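Local coordinates for protein tylactone synthase starter module and modules 1 & 2 (Streptomyces fradiae, PDB 2Z5L) that probably reduces, as the first ketoreductase of the tylosin polyketide synthase, the beta-keto group of the growing chain and thereby sets its stereochemistry, at residues T261-G266 with R286-S291; L275-A280 with E305-H310; G369-H374 with D412-R417. One frame throughout, in Å; residues are numbered along the deposited sequence.

All three interactions belong to the Rossmann-type ketoreductase half of the chain. Interaction 1 pairs strands 261-265 and 286-291; interaction 2 packs helix 270-281, which connects those strands, against helix 300-308, and the two contacts therefore interleave along the chain, their centres about 11 Å apart. Interaction 3 follows later, between helices 356-376 and 402-419, with its centre about 17 Å from that of interaction 1 and about 26 Å from that of interaction 2. The strand pair lies between the other two: Leu287 touches Ala276 and Ala280, whereas Leu263 touches Leu373. With interaction 2 in one helical layer and interaction 3 in the other, the contacts tie both layers to the parallel strands.

Interaction 1 of 3, residues T261-G266 with R286-S291; sequences TVLITG and RLVLTS
Thr261, Thr290 and Ile264 are the residues most covered where strands 261-265 and 286-291 pair in parallel. With OG1 beside the backbone nitrogen (chi1 -53°), Thr261 CG2 stands anti to that nitrogen and lies 3.6 Å from Arg286 CD and 3.8 Å from Val288 CG2. Its OG1 sits over a face of the Arg286 guanidinium, 3.4 Å from NH1, at an angle too poor for a hydrogen bond. Ile264 occupies the other sheet face, beneath helix 270-281. Its CB meets Leu289 CD2 at 3.8 Å, the two side chains running side by side, while Ile264 N donates to Val288 O at 2.9 Å and Ile264 O accepts from Thr290 N at 3.2 Å. Thr290 then divides its branches, CG2 packing against Leu263 CD1 and OG1 hydrogen-bonded at 2.9 Å to a water, which accepts from Gly266 N at 2.8 Å. Helix 270-281 connects the two strands, completing a Rossmann beta-alpha-beta crossover. The chemistry implies backbone polar groups paired within the sheet and an apolar layer of Val262, Ile264, Leu287 and Leu289 on the helix side, with a water serving the polar groups near Gly266.

Interaction 2 of 3, residues L275-A280 with E305-H310; sequences LARRLA and EELRGH
Arg277 reaches across from helix 270-281 to Leu307 and Glu306 of the segment 305-310. Its CB stands 4.3 Å from Leu307 CD2, and the next carbon, CG, comes closer to that methyl, at 3.7 Å. The aliphatic part of the arginine thus passes the leucine at about a right angle. From CG to NE the chain is fully extended, which carries the guanidinium beyond Leu307 to the carboxylate of Glu306. There CZ faces the acid end-on, and both terminal nitrogens donate to a single oxygen: NH1 lies 2.9 Å from Glu306 OE2, and NH2 3.1 Å from the same atom. OE2 is nearly in the guanidinium plane, but the carboxylate is turned 56° against it. NH1 meets OE2 on the anti side, whereas NH2 comes from well above the carboxylate plane, on the same face. The salt bridge sits at the exposed margin of the contact.

Both helices belong to the same layer of the Rossmann fold, lying on the face of the parallel strands that carries Leu287 and Leu289. The glycine pattern Gly267, Gly269, Gly272 runs from the preceding turn into the start of helix 270-281, consistent with the dinucleotide-binding motif of the short-chain dehydrogenases. Beneath the arginine, Leu307 packs between the helices: CD1 meets Ala276 CB at 4.1 Å, while CD2 approaches Ala280 CB at 4.3 Å, and Leu307 also packs on Leu289. The small alanines allow the leucine to sit close to the helix backbone.

At the end of the 305-310 segment His310 directs CB toward Ala280, 3.4 Å from Ala280 O, and one face of its imidazole lies beneath Arg277 O, at 4.3 Å from NE2.

Interaction 3 of 3, residues G369-H374 with D412-R417; sequences GAELLH and DALAER
Glu371 OE1 faces Arg417 NH2 through a water that donates to the carboxylate oxygen at 2.7 Å and accepts from the arginine nitrogen at 2.9 Å. The direct separation of OE1 and NH2 is 4.0 Å, a long salt bridge, so the water completes the link between the charges. Segments 369-374 and 412-417, of helices 356-376 and 402-419, run 19° from parallel in one layer of the Rossmann fold, and both Ala370 and Leu414 rest on Leu388 of strand 386-391. Carboxylate and guanidinium are almost coplanar, with OE1 and the water at the edge of the latter; Arg417 NH1 is held by the carbonyl of Pro158, tying this helix to the N-terminal part of the chain. Between the helices lies Leu414, whose CG, anti to the backbone nitrogen (chi1 173°), directs the branch toward helix 356-376. CD1 makes a CH-pi contact over the face of the His374 ring, offset toward its rim, 3.9 Å from its centroid, while ND1 of that ring is bonded to Arg418. The other methyl fits against the helix backbone: Leu414 CD2 lies 3.8 Å from Ala370 CB and 3.6 Å from Ala370 O.

Interaction 1 of 3, residues T261-G266 with R286-S291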
loop_
_atom_site.group_PDB
_atom_site.type_symbol
_atom_site.label_atom_id
_atom_site.label_comp_id
_atom_site.label_asym_id
_atom_site.label_seq_id
_atom_site.Cartn_x
_atom_site.Cartn_y
_atom_site.Cartn_z
ATOM N N THR A 261 8.214 25.783 -11.076
ATOM C CA THR A 261 7.370 24.901 -11.880
ATOM C C THR A 261 6.826 23.740 -11.043
ATOM O O THR A 261 7.571 23.078 -10.326
ATOM C CB THR A 261 8.153 24.343 -13.109
ATOM O OG1 THR A 261 8.730 25.437 -13.834
ATOM C CG2 THR A 261 7.224 23.572 -14.053
ATOM N N VAL A 262 5.517 23.515 -11.118
ATOM C CA VAL A 262 4.897 22.427 -10.377
ATOM C C VAL A 262 4.291 21.434 -11.367
ATOM O O VAL A 262 3.480 21.794 -12.224
ATOM C CB VAL A 262 3.800 22.945 -9.409
ATOM C CG1 VAL A 262 3.200 21.791 -8.634
ATOM C CG2 VAL A 262 4.387 23.970 -8.448
ATOM N N LEU A 263 4.736 20.188 -11.272
ATOM C CA LEU A 263 4.251 19.120 -12.136
ATOM C C LEU A 263 3.162 18.362 -11.390
ATOM O O LEU A 263 3.387 17.906 -10.263
ATOM C CB LEU A 263 5.381 18.149 -12.472
ATOM C CG LEU A 263 5.000 16.906 -13.271
ATOM C CD1 LEU A 263 4.350 17.313 -14.609
ATOM C CD2 LEU A 263 6.263 16.071 -13.546
ATOM N N ILE A 264 2.002 18.220 -12.020
ATOM C CA ILE A 264 0.879 17.507 -11.407
ATOM C C ILE A 264 0.320 16.431 -12.330
ATOM O O ILE A 264 -0.275 16.749 -13.368
ATOM C CB ILE A 264 -0.288 18.468 -11.071
ATOM C CG1 ILE A 264 0.115 19.429 -9.959
ATOM C CG2 ILE A 264 -1.527 17.661 -10.673
ATOM C CD1 ILE A 264 -0.822 20.628 -9.835
ATOM N N THR A 265 0.491 15.159 -11.964
ATOM C CA THR A 265 -0.074 14.116 -12.817
ATOM C C THR A 265 -1.547 13.937 -12.428
ATOM O O THR A 265 -1.960 14.340 -11.332
ATOM C CB THR A 265 0.704 12.778 -12.735
ATOM O OG1 THR A 265 0.471 12.136 -11.479
ATOM C CG2 THR A 265 2.218 13.031 -12.890
ATOM N N GLY A 266 -2.345 13.385 -13.337
ATOM C CA GLY A 266 -3.758 13.231 -13.067
ATOM C C GLY A 266 -4.345 14.599 -12.774
ATOM O O GLY A 266 -5.218 14.763 -11.923
ATOM N N ARG A 286 4.520 28.213 -12.449
ATOM C CA ARG A 286 4.176 27.428 -13.614
ATOM C C ARG A 286 3.594 26.084 -13.194
ATOM O O ARG A 286 4.100 25.417 -12.289
ATOM C CB ARG A 286 5.410 27.188 -14.493
ATOM C CG ARG A 286 5.129 26.439 -15.803
ATOM C CD ARG A 286 6.419 26.051 -16.537
ATOM N NE ARG A 286 7.276 27.205 -16.814
ATOM C CZ ARG A 286 8.573 27.113 -17.093
ATOM N NH1 ARG A 286 9.165 25.926 -17.138
ATOM N NH2 ARG A 286 9.285 28.205 -17.308
ATOM N N LEU A 287 2.516 25.700 -13.859
ATOM C CA LEU A 287 1.885 24.430 -13.595
ATOM C C LEU A 287 1.951 23.650 -14.886
ATOM O O LEU A 287 1.725 24.202 -15.971
ATOM C CB LEU A 287 0.417 24.610 -13.186
ATOM C CG LEU A 287 0.133 25.145 -11.782
ATOM C CD1 LEU A 287 -1.391 25.183 -11.512
ATOM C CD2 LEU A 287 0.806 24.245 -10.761
ATOM N N VAL A 288 2.297 22.376 -14.760
ATOM C CA VAL A 288 2.374 21.464 -15.890
ATOM C C VAL A 288 1.452 20.317 -15.513
ATOM O O VAL A 288 1.734 19.587 -14.570
ATOM C CB VAL A 288 3.808 20.959 -16.076
ATOM C CG1 VAL A 288 3.841 19.844 -17.085
ATOM C CG2 VAL A 288 4.684 22.121 -16.538
ATOM N N LEU A 289 0.349 20.178 -16.238
ATOM C CA LEU A 289 -0.634 19.152 -15.951
ATOM C C LEU A 289 -0.626 18.048 -16.988
ATOM O O LEU A 289 -0.601 18.311 -18.190
ATOM C CB LEU A 289 -2.026 19.787 -15.893
ATOM C CG LEU A 289 -2.128 21.090 -15.104
ATOM C CD1 LEU A 289 -3.506 21.690 -15.334
ATOM C CD2 LEU A 289 -1.874 20.858 -13.630
ATOM N N THR A 290 -0.635 16.804 -16.528
ATOM C CA THR A 290 -0.654 15.704 -17.472
ATOM C C THR A 290 -1.965 14.986 -17.302
ATOM O O THR A 290 -2.517 14.950 -16.204
ATOM C CB THR A 290 0.494 14.724 -17.230
ATOM O OG1 THR A 290 0.142 13.833 -16.172
ATOM C CG2 THR A 290 1.764 15.485 -16.833
ATOM N N SER A 291 -2.472 14.442 -18.402
ATOM C CA SER A 291 -3.724 13.695 -18.396
ATOM C C SER A 291 -3.779 12.757 -19.596
ATOM O O SER A 291 -3.040 12.930 -20.565
ATOM C CB SER A 291 -4.916 14.647 -18.438
ATOM O OG SER A 291 -4.970 15.357 -19.661
HETATM O O HOH W 1 -1.652 11.665 -15.450
#

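Interaction 2 of 3, residues L275-A280 with E305-H310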
loop_
_atom_site.group_PDB
_atom_site.type_symbol
_atom_site.label_atom_id
_atom_site.label_comp_id
_atom_site.label_asym_id
_atom_site.label_seq_id
_atom_site.Cartn_x
_atom_site.Cartn_y
_atom_site.Cartn_z
ATOM N N LEU A 275 -6.128 20.689 -6.704
ATOM C CA LEU A 275 -4.747 20.914 -6.291
ATOM C C LEU A 275 -4.209 22.059 -7.124
ATOM O O LEU A 275 -3.619 22.997 -6.600
ATOM C CB LEU A 275 -3.934 19.653 -6.558
ATOM C CG LEU A 275 -2.804 19.328 -5.581
ATOM C CD1 LEU A 275 -1.864 18.313 -6.250
ATOM C CD2 LEU A 275 -2.052 20.548 -5.168
ATOM N N ALA A 276 -4.431 21.984 -8.431
ATOM C CA ALA A 276 -3.941 23.019 -9.325
ATOM C C ALA A 276 -4.463 24.417 -8.969
ATOM O O ALA A 276 -3.675 25.343 -8.802
ATOM C CB ALA A 276 -4.290 22.662 -10.767
ATOM N N ARG A 277 -5.778 24.582 -8.842
ATOM C CA ARG A 277 -6.321 25.887 -8.494
ATOM C C ARG A 277 -5.723 26.445 -7.207
ATOM O O ARG A 277 -5.486 27.645 -7.091
ATOM C CB ARG A 277 -7.844 25.816 -8.353
ATOM C CG ARG A 277 -8.591 25.568 -9.652
ATOM C CD ARG A 277 -10.104 25.452 -9.407
ATOM N NE ARG A 277 -10.872 25.155 -10.603
ATOM C CZ ARG A 277 -11.267 26.061 -11.498
ATOM N NH1 ARG A 277 -10.965 27.344 -11.337
ATOM N NH2 ARG A 277 -11.981 25.685 -12.554
ATOM N N ARG A 278 -5.487 25.576 -6.231
ATOM C CA ARG A 278 -4.920 26.006 -4.955
ATOM C C ARG A 278 -3.455 26.425 -5.066
ATOM O O ARG A 278 -3.044 27.421 -4.467
ATOM C CB ARG A 278 -5.066 24.888 -3.922
ATOM C CG ARG A 278 -6.469 24.817 -3.309
ATOM C CD ARG A 278 -6.697 25.999 -2.352
ATOM N NE ARG A 278 -5.797 25.990 -1.193
ATOM C CZ ARG A 278 -5.945 25.225 -0.108
ATOM N NH1 ARG A 278 -6.963 24.380 -0.012
ATOM N NH2 ARG A 278 -5.089 25.337 0.902
ATOM N N LEU A 279 -2.679 25.654 -5.821
ATOM C CA LEU A 279 -1.266 25.945 -6.014
ATOM C C LEU A 279 -1.083 27.227 -6.812
ATOM O O LEU A 279 -0.364 28.142 -6.394
ATOM C CB LEU A 279 -0.592 24.765 -6.716
ATOM C CG LEU A 279 -0.641 23.516 -5.825
ATOM C CD1 LEU A 279 0.218 22.405 -6.399
ATOM C CD2 LEU A 279 -0.166 23.908 -4.408
ATOM N N ALA A 280 -1.745 27.287 -7.963
ATOM C CA ALA A 280 -1.688 28.450 -8.848
ATOM C C ALA A 280 -2.099 29.713 -8.114
ATOM O O ALA A 280 -1.528 30.792 -8.334
ATOM C CB ALA A 280 -2.598 28.239 -10.026
ATOM N N GLU A 305 -7.244 28.480 -18.627
ATOM C CA GLU A 305 -7.471 29.923 -18.691
ATOM C C GLU A 305 -7.711 30.501 -17.295
ATOM O O GLU A 305 -7.158 31.545 -16.947
ATOM C CB GLU A 305 -8.683 30.250 -19.571
ATOM C CG GLU A 305 -8.479 30.170 -21.068
ATOM C CD GLU A 305 -9.752 30.570 -21.818
ATOM O OE1 GLU A 305 -10.428 31.518 -21.351
ATOM O OE2 GLU A 305 -10.074 29.956 -22.866
ATOM N N GLU A 306 -8.534 29.843 -16.488
ATOM C CA GLU A 306 -8.793 30.361 -15.149
ATOM C C GLU A 306 -7.533 30.261 -14.303
ATOM O O GLU A 306 -7.292 31.121 -13.477
ATOM C CB GLU A 306 -9.943 29.589 -14.499
ATOM C CG GLU A 306 -11.184 29.577 -15.373
ATOM C CD GLU A 306 -12.387 28.910 -14.724
ATOM O OE1 GLU A 306 -13.380 28.700 -15.453
ATOM O OE2 GLU A 306 -12.324 28.619 -13.507
ATOM N N LEU A 307 -6.726 29.225 -14.534
ATOM C CA LEU A 307 -5.494 29.033 -13.778
ATOM C C LEU A 307 -4.447 30.116 -14.101
ATOM O O LEU A 307 -3.709 30.556 -13.225
ATOM C CB LEU A 307 -4.915 27.630 -14.049
ATOM C CG LEU A 307 -5.708 26.385 -13.621
ATOM C CD1 LEU A 307 -4.969 25.129 -14.017
ATOM C CD2 LEU A 307 -5.928 26.403 -12.120
ATOM N N ARG A 308 -4.382 30.536 -15.362
ATOM C CA ARG A 308 -3.438 31.577 -15.768
ATOM C C ARG A 308 -3.887 32.913 -15.203
ATOM O O ARG A 308 -3.090 33.831 -15.041
ATOM C CB ARG A 308 -3.373 31.678 -17.280
ATOM C CG ARG A 308 -3.003 30.415 -17.948
ATOM C CD ARG A 308 -3.011 30.587 -19.453
ATOM N NE ARG A 308 -2.574 29.325 -20.065
ATOM C CZ ARG A 308 -3.350 28.515 -20.774
ATOM N NH1 ARG A 308 -4.620 28.832 -20.983
ATOM N NH2 ARG A 308 -2.862 27.374 -21.264
ATOM N N GLY A 309 -5.176 33.011 -14.892
ATOM C CA GLY A 309 -5.710 34.237 -14.332
ATOM C C GLY A 309 -5.116 34.522 -12.969
ATOM O O GLY A 309 -5.175 35.651 -12.484
ATOM N N HIS A 310 -4.553 33.494 -12.339
ATOM C CA HIS A 310 -3.939 33.660 -11.024
ATOM C C HIS A 310 -2.537 34.200 -11.198
ATOM O O HIS A 310 -1.872 34.508 -10.216
ATOM C CB HIS A 310 -3.883 32.323 -10.286
ATOM C CG HIS A 310 -5.202 31.886 -9.738
ATOM N ND1 HIS A 310 -5.850 32.566 -8.726
ATOM C CD2 HIS A 310 -6.024 30.868 -10.089
ATOM C CE1 HIS A 310 -7.010 31.988 -8.483
ATOM N NE2 HIS A 310 -7.142 30.955 -9.297
#

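Interaction 3 of 3, residues G369-H374 with D412-R417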
loop_
_atom_site.group_PDB
_atom_site.type_symbol
_atom_site.label_atom_id
_atom_site.label_comp_id
_atom_site.label_asym_id
_atom_site.label_seq_id
_atom_site.Cartn_x
_atom_site.Cartn_y
_atom_site.Cartn_z
ATOM N N GLY A 369 3.869 5.104 -12.718
ATOM C CA GLY A 369 3.990 6.549 -12.812
ATOM C C GLY A 369 4.974 7.156 -11.825
ATOM O O GLY A 369 5.865 7.925 -12.205
ATOM N N ALA A 370 4.809 6.809 -10.551
ATOM C CA ALA A 370 5.661 7.314 -9.485
ATOM C C ALA A 370 7.102 6.832 -9.626
ATOM O O ALA A 370 8.050 7.563 -9.320
ATOM C CB ALA A 370 5.107 6.880 -8.136
ATOM N N GLU A 371 7.270 5.600 -10.096
ATOM C CA GLU A 371 8.606 5.045 -10.246
ATOM C C GLU A 371 9.357 5.751 -11.386
ATOM O O GLU A 371 10.560 5.965 -11.290
ATOM C CB GLU A 371 8.517 3.526 -10.477
ATOM C CG GLU A 371 9.860 2.788 -10.531
ATOM C CD GLU A 371 10.651 2.847 -9.214
ATOM O OE1 GLU A 371 10.105 2.468 -8.147
ATOM O OE2 GLU A 371 11.828 3.265 -9.260
ATOM N N LEU A 372 8.646 6.122 -12.450
ATOM C CA LEU A 372 9.265 6.826 -13.567
ATOM C C LEU A 372 9.630 8.260 -13.173
ATOM O O LEU A 372 10.665 8.782 -13.590
ATOM C CB LEU A 372 8.337 6.864 -14.782
ATOM C CG LEU A 372 8.318 5.596 -15.621
ATOM C CD1 LEU A 372 7.233 5.684 -16.658
ATOM C CD2 LEU A 372 9.693 5.398 -16.285
ATOM N N LEU A 373 8.769 8.901 -12.385
ATOM C CA LEU A 373 9.034 10.260 -11.938
ATOM C C LEU A 373 10.242 10.236 -11.014
ATOM O O LEU A 373 11.030 11.183 -10.969
ATOM C CB LEU A 373 7.833 10.837 -11.190
ATOM C CG LEU A 373 6.554 11.063 -11.992
ATOM C CD1 LEU A 373 5.417 11.353 -11.016
ATOM C CD2 LEU A 373 6.724 12.207 -12.978
ATOM N N HIS A 374 10.377 9.139 -10.282
ATOM C CA HIS A 374 11.485 8.948 -9.361
ATOM C C HIS A 374 12.819 8.910 -10.123
ATOM O O HIS A 374 13.798 9.503 -9.689
ATOM C CB HIS A 374 11.284 7.636 -8.583
ATOM C CG HIS A 374 12.497 7.173 -7.842
ATOM N ND1 HIS A 374 12.983 7.820 -6.728
ATOM C CD2 HIS A 374 13.306 6.102 -8.037
ATOM C CE1 HIS A 374 14.035 7.165 -6.263
ATOM N NE2 HIS A 374 14.251 6.119 -7.042
ATOM N N ASP A 412 4.157 4.260 -0.911
ATOM C CA ASP A 412 4.714 4.558 0.409
ATOM C C ASP A 412 6.170 4.101 0.553
ATOM O O ASP A 412 7.019 4.863 1.031
ATOM C CB ASP A 412 3.853 3.923 1.512
ATOM C CG ASP A 412 2.378 4.326 1.419
ATOM O OD1 ASP A 412 2.066 5.365 0.792
ATOM O OD2 ASP A 412 1.528 3.616 1.987
ATOM N N ALA A 413 6.466 2.874 0.129
ATOM C CA ALA A 413 7.826 2.344 0.234
ATOM C C ALA A 413 8.804 3.207 -0.560
ATOM O O ALA A 413 9.937 3.433 -0.132
ATOM C CB ALA A 413 7.870 0.897 -0.266
ATOM N N LEU A 414 8.358 3.665 -1.729
ATOM C CA LEU A 414 9.166 4.510 -2.590
ATOM C C LEU A 414 9.496 5.801 -1.851
ATOM O O LEU A 414 10.611 6.318 -1.959
ATOM C CB LEU A 414 8.419 4.826 -3.886
ATOM C CG LEU A 414 9.075 5.854 -4.825
ATOM C CD1 LEU A 414 10.358 5.290 -5.415
ATOM C CD2 LEU A 414 8.100 6.210 -5.952
ATOM N N ALA A 415 8.536 6.308 -1.085
ATOM C CA ALA A 415 8.745 7.529 -0.321
ATOM C C ALA A 415 9.867 7.282 0.679
ATOM O O ALA A 415 10.831 8.048 0.749
ATOM C CB ALA A 415 7.461 7.916 0.414
ATOM N N GLU A 416 9.733 6.195 1.440
ATOM C CA GLU A 416 10.726 5.815 2.447
ATOM C C GLU A 416 12.102 5.639 1.822
ATOM O O GLU A 416 13.083 6.201 2.304
ATOM C CB GLU A 416 10.326 4.509 3.156
ATOM C CG GLU A 416 8.972 4.564 3.851
ATOM C CD GLU A 416 8.775 3.451 4.876
ATOM O OE1 GLU A 416 9.455 3.464 5.921
ATOM O OE2 GLU A 416 7.936 2.561 4.642
ATOM N N ARG A 417 12.175 4.861 0.748
ATOM C CA ARG A 417 13.455 4.650 0.109
ATOM C C ARG A 417 14.072 5.945 -0.402
ATOM O O ARG A 417 15.295 6.116 -0.361
ATOM C CB ARG A 417 13.335 3.644 -1.033
ATOM C CG ARG A 417 12.991 2.236 -0.567
ATOM C CD ARG A 417 13.275 1.232 -1.662
ATOM N NE ARG A 417 12.593 1.565 -2.913
ATOM C CZ ARG A 417 11.294 1.361 -3.135
ATOM N NH1 ARG A 417 10.534 0.825 -2.191
ATOM N NH2 ARG A 417 10.757 1.674 -4.307
HETATM O O HOH W 2 12.282 2.715 -6.526
#